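Local coordinates for protein ectonucleoside triphosphate diphosphohydrolase 4 (Homo sapiens, PDB 6WG5) that belongs to the GDA1/CD39 family of nucleoside phosphatases, within the clan of actin-like ATPase folds, at residues 228-234 with 274-280. Coordinates in Å, arbitrary orientation, origin at the centre of the assembly. Numbering follows the deposited sequence.
Sequences VSTQIAY and YVATFLG. With NAG (2-acetamido-2-deoxy-beta-D-glucopyranose), chain B.
Strands 229-234 and 274-279 are antiparallel neighbours in the six-stranded mixed sheet of this GDA1/CD39 family protein of the actin-like ATPase clan. Their axes lie 4.7 Å apart at 171°. Both backbones are extended. Thr230-Phe278, Ile232-Ala276 and Tyr234-Tyr274 are hydrogen-bonded pairs. Each makes two N-H...O bonds, from Tyr274 N to Tyr234 O at 2.8 Å up to Thr230 N to Phe278 O at 3.2 Å. Gln231-Thr277 and Ala233-Val275 are the non-hydrogen-bonded pairs between them, and Ser229-Leu279 is a third, beyond Thr230-Phe278. Past the strand end, Gly280 N makes a weak bond to Val228 O (2.9 Å). Gly280 has phi 83°, where a CB would jam against the preceding carbonyl and meet NAG C8.

The face with Thr230, Ile232, Tyr234, Tyr274, Ala276 and Phe278 is buried. Small Ala276 leaves a hollow between the rings of Tyr274 and Phe278. Ile232, chi1 t, fills it: its CG2 lies 3.8 Å from Ala276 CB, 4.0 Å from Tyr274 CE1 and 4.1 Å from Phe278 CE2. Tyr234, chi1 p, leans over to Tyr274, with CE2 3.3 Å from Tyr274 CD1. Both hydroxyls bond to backbone carbonyls, Tyr234 to Pro372 and Tyr274 to Tyr370.

The other face is buried at Ala233 and Val275 and opens toward Ser229 and Leu279; between them Gln231 stands out over Thr277. Leu279 bends back so that CD2 sits 3.4 Å from Ser229 OG.

The pair is no hairpin: strand 255-259 intervenes in the chain and pairs on the far side of 270-279. Strand 221-225 flanks 229-235. Val369, Gln371, Pro372 and Ile374 pack on the aromatic face, and helix 283-296 follows Gly280.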
loop_
_atom_site.group_PDB
_atom_site.type_symbol
_atom_site.label_atom_id
_atom_site.label_comp_id
_atom_site.label_asym_id
_atom_site.label_seq_id
_atom_site.Cartn_x
_atom_site.Cartn_y
_atom_site.Cartn_z
ATOM N N VAL A 228 12.038 2.621 1.461
ATOM C CA VAL A 228 12.569 3.225 0.250
ATOM C C VAL A 228 11.575 4.189 -0.385
ATOM O O VAL A 228 11.971 5.239 -0.897
ATOM C CB VAL A 228 12.996 2.134 -0.758
ATOM C CG1 VAL A 228 13.336 2.742 -2.117
ATOM C CG2 VAL A 228 14.188 1.361 -0.223
ATOM N N SER A 229 10.287 3.856 -0.366
ATOM C CA SER A 229 9.292 4.591 -1.133
ATOM C C SER A 229 8.149 5.051 -0.242
ATOM O O SER A 229 7.870 4.462 0.805
ATOM C CB SER A 229 8.726 3.732 -2.271
ATOM O OG SER A 229 9.761 3.289 -3.133
ATOM N N THR A 230 7.494 6.123 -0.680
ATOM C CA THR A 230 6.249 6.594 -0.094
ATOM C C THR A 230 5.166 6.509 -1.158
ATOM O O THR A 230 5.368 6.962 -2.291
ATOM C CB THR A 230 6.387 8.030 0.423
ATOM O OG1 THR A 230 7.353 8.067 1.480
ATOM C CG2 THR A 230 5.049 8.552 0.944
ATOM N N GLN A 231 4.029 5.926 -0.800
ATOM C CA GLN A 231 2.921 5.737 -1.723
ATOM C C GLN A 231 1.671 6.400 -1.165
ATOM O O GLN A 231 1.446 6.404 0.050
ATOM C CB GLN A 231 2.651 4.248 -1.974
ATOM C CG GLN A 231 1.706 3.990 -3.144
ATOM C CD GLN A 231 1.250 2.543 -3.227
ATOM O OE1 GLN A 231 0.630 2.020 -2.300
ATOM N NE2 GLN A 231 1.559 1.891 -4.342
ATOM N N ILE A 232 0.862 6.959 -2.060
ATOM C CA ILE A 232 -0.393 7.607 -1.697
ATOM C C ILE A 232 -1.441 7.221 -2.728
ATOM O O ILE A 232 -1.176 7.235 -3.935
ATOM C CB ILE A 232 -0.237 9.141 -1.614
ATOM C CG1 ILE A 232 -1.574 9.795 -1.264
ATOM C CG2 ILE A 232 0.295 9.695 -2.926
ATOM C CD1 ILE A 232 -1.469 11.272 -0.928
ATOM N N ALA A 233 -2.635 6.872 -2.250
ATOM C CA ALA A 233 -3.734 6.520 -3.139
ATOM C C ALA A 233 -5.045 6.981 -2.523
ATOM O O ALA A 233 -5.293 6.737 -1.338
ATOM C CB ALA A 233 -3.774 5.012 -3.403
ATOM N N TYR A 234 -5.881 7.637 -3.325
ATOM C CA TYR A 234 -7.184 8.069 -2.843
ATOM C C TYR A 234 -8.117 8.308 -4.021
ATOM O O TYR A 234 -7.687 8.440 -5.168
ATOM C CB TYR A 234 -7.074 9.331 -1.984
ATOM C CG TYR A 234 -6.351 10.478 -2.648
ATOM C CD1 TYR A 234 -7.047 11.450 -3.351
ATOM C CD2 TYR A 234 -4.973 10.596 -2.557
ATOM C CE1 TYR A 234 -6.387 12.505 -3.950
ATOM C CE2 TYR A 234 -4.306 11.645 -3.151
ATOM C CZ TYR A 234 -5.016 12.595 -3.846
ATOM O OH TYR A 234 -4.341 13.639 -4.438
ATOM N N TYR A 274 -6.539 8.089 -7.664
ATOM C CA TYR A 274 -5.208 8.620 -7.915
ATOM C C TYR A 274 -4.190 7.788 -7.151
ATOM O O TYR A 274 -4.394 7.487 -5.973
ATOM C CB TYR A 274 -5.137 10.085 -7.484
ATOM C CG TYR A 274 -3.740 10.654 -7.353
ATOM C CD1 TYR A 274 -3.114 10.729 -6.116
ATOM C CD2 TYR A 274 -3.056 11.134 -8.461
ATOM C CE1 TYR A 274 -1.846 11.258 -5.986
ATOM C CE2 TYR A 274 -1.781 11.664 -8.342
ATOM C CZ TYR A 274 -1.184 11.726 -7.101
ATOM O OH TYR A 274 0.082 12.251 -6.974
ATOM N N VAL A 275 -3.108 7.409 -7.825
ATOM C CA VAL A 275 -2.066 6.573 -7.236
ATOM C C VAL A 275 -0.713 7.160 -7.609
ATOM O O VAL A 275 -0.422 7.355 -8.793
ATOM C CB VAL A 275 -2.167 5.109 -7.708
ATOM C CG1 VAL A 275 -1.056 4.268 -7.090
ATOM C CG2 VAL A 275 -3.523 4.531 -7.357
ATOM N N ALA A 276 0.115 7.435 -6.602
ATOM C CA ALA A 276 1.450 7.969 -6.827
ATOM C C ALA A 276 2.440 7.248 -5.927
ATOM O O ALA A 276 2.169 7.046 -4.739
ATOM C CB ALA A 276 1.498 9.478 -6.566
ATOM N N THR A 277 3.580 6.864 -6.496
ATOM C CA THR A 277 4.661 6.215 -5.767
ATOM C C THR A 277 5.917 7.052 -5.942
ATOM O O THR A 277 6.222 7.490 -7.056
ATOM C CB THR A 277 4.892 4.788 -6.276
ATOM O OG1 THR A 277 3.638 4.097 -6.354
ATOM C CG2 THR A 277 5.820 4.032 -5.346
ATOM N N PHE A 278 6.644 7.273 -4.847
ATOM C CA PHE A 278 7.802 8.166 -4.834
ATOM C C PHE A 278 9.029 7.378 -4.383
ATOM O O PHE A 278 9.245 7.183 -3.182
ATOM C CB PHE A 278 7.537 9.365 -3.931
ATOM C CG PHE A 278 6.363 10.196 -4.366
ATOM C CD1 PHE A 278 6.517 11.189 -5.321
ATOM C CD2 PHE A 278 5.105 9.978 -3.830
ATOM C CE1 PHE A 278 5.436 11.955 -5.730
ATOM C CE2 PHE A 278 4.020 10.739 -4.235
ATOM C CZ PHE A 278 4.186 11.727 -5.185
ATOM N N LEU A 279 9.828 6.930 -5.349
ATOM C CA LEU A 279 11.058 6.211 -5.044
ATOM C C LEU A 279 12.077 7.154 -4.420
ATOM O O LEU A 279 12.295 8.265 -4.911
ATOM C CB LEU A 279 11.631 5.582 -6.314
ATOM C CG LEU A 279 11.254 4.130 -6.620
ATOM C CD1 LEU A 279 12.041 3.181 -5.728
ATOM C CD2 LEU A 279 9.755 3.897 -6.464
ATOM N N GLY A 280 12.708 6.707 -3.340
ATOM C CA GLY A 280 13.679 7.523 -2.647
ATOM C C GLY A 280 13.090 8.519 -1.676
ATOM O O GLY A 280 13.810 9.410 -1.215
HETATM C C1 NAG B . 15.626 15.206 -5.986
HETATM C C2 NAG B . 15.896 13.823 -6.588
HETATM C C3 NAG B . 17.350 13.707 -7.046
HETATM C C4 NAG B . 17.754 14.887 -7.922
HETATM C C5 NAG B . 17.410 16.198 -7.229
HETATM C C6 NAG B . 17.662 17.412 -8.090
HETATM C C7 NAG B . 14.695 11.810 -5.842
HETATM C C8 NAG B . 14.533 10.808 -4.739
HETATM N N2 NAG B . 15.593 12.776 -5.625
HETATM O O3 NAG B . 17.513 12.492 -7.770
HETATM O O4 NAG B . 19.161 14.858 -8.134
HETATM O O5 NAG B . 16.016 16.211 -6.905
HETATM O O6 NAG B . 17.035 18.566 -7.547
HETATM O O7 NAG B . 14.041 11.749 -6.878
#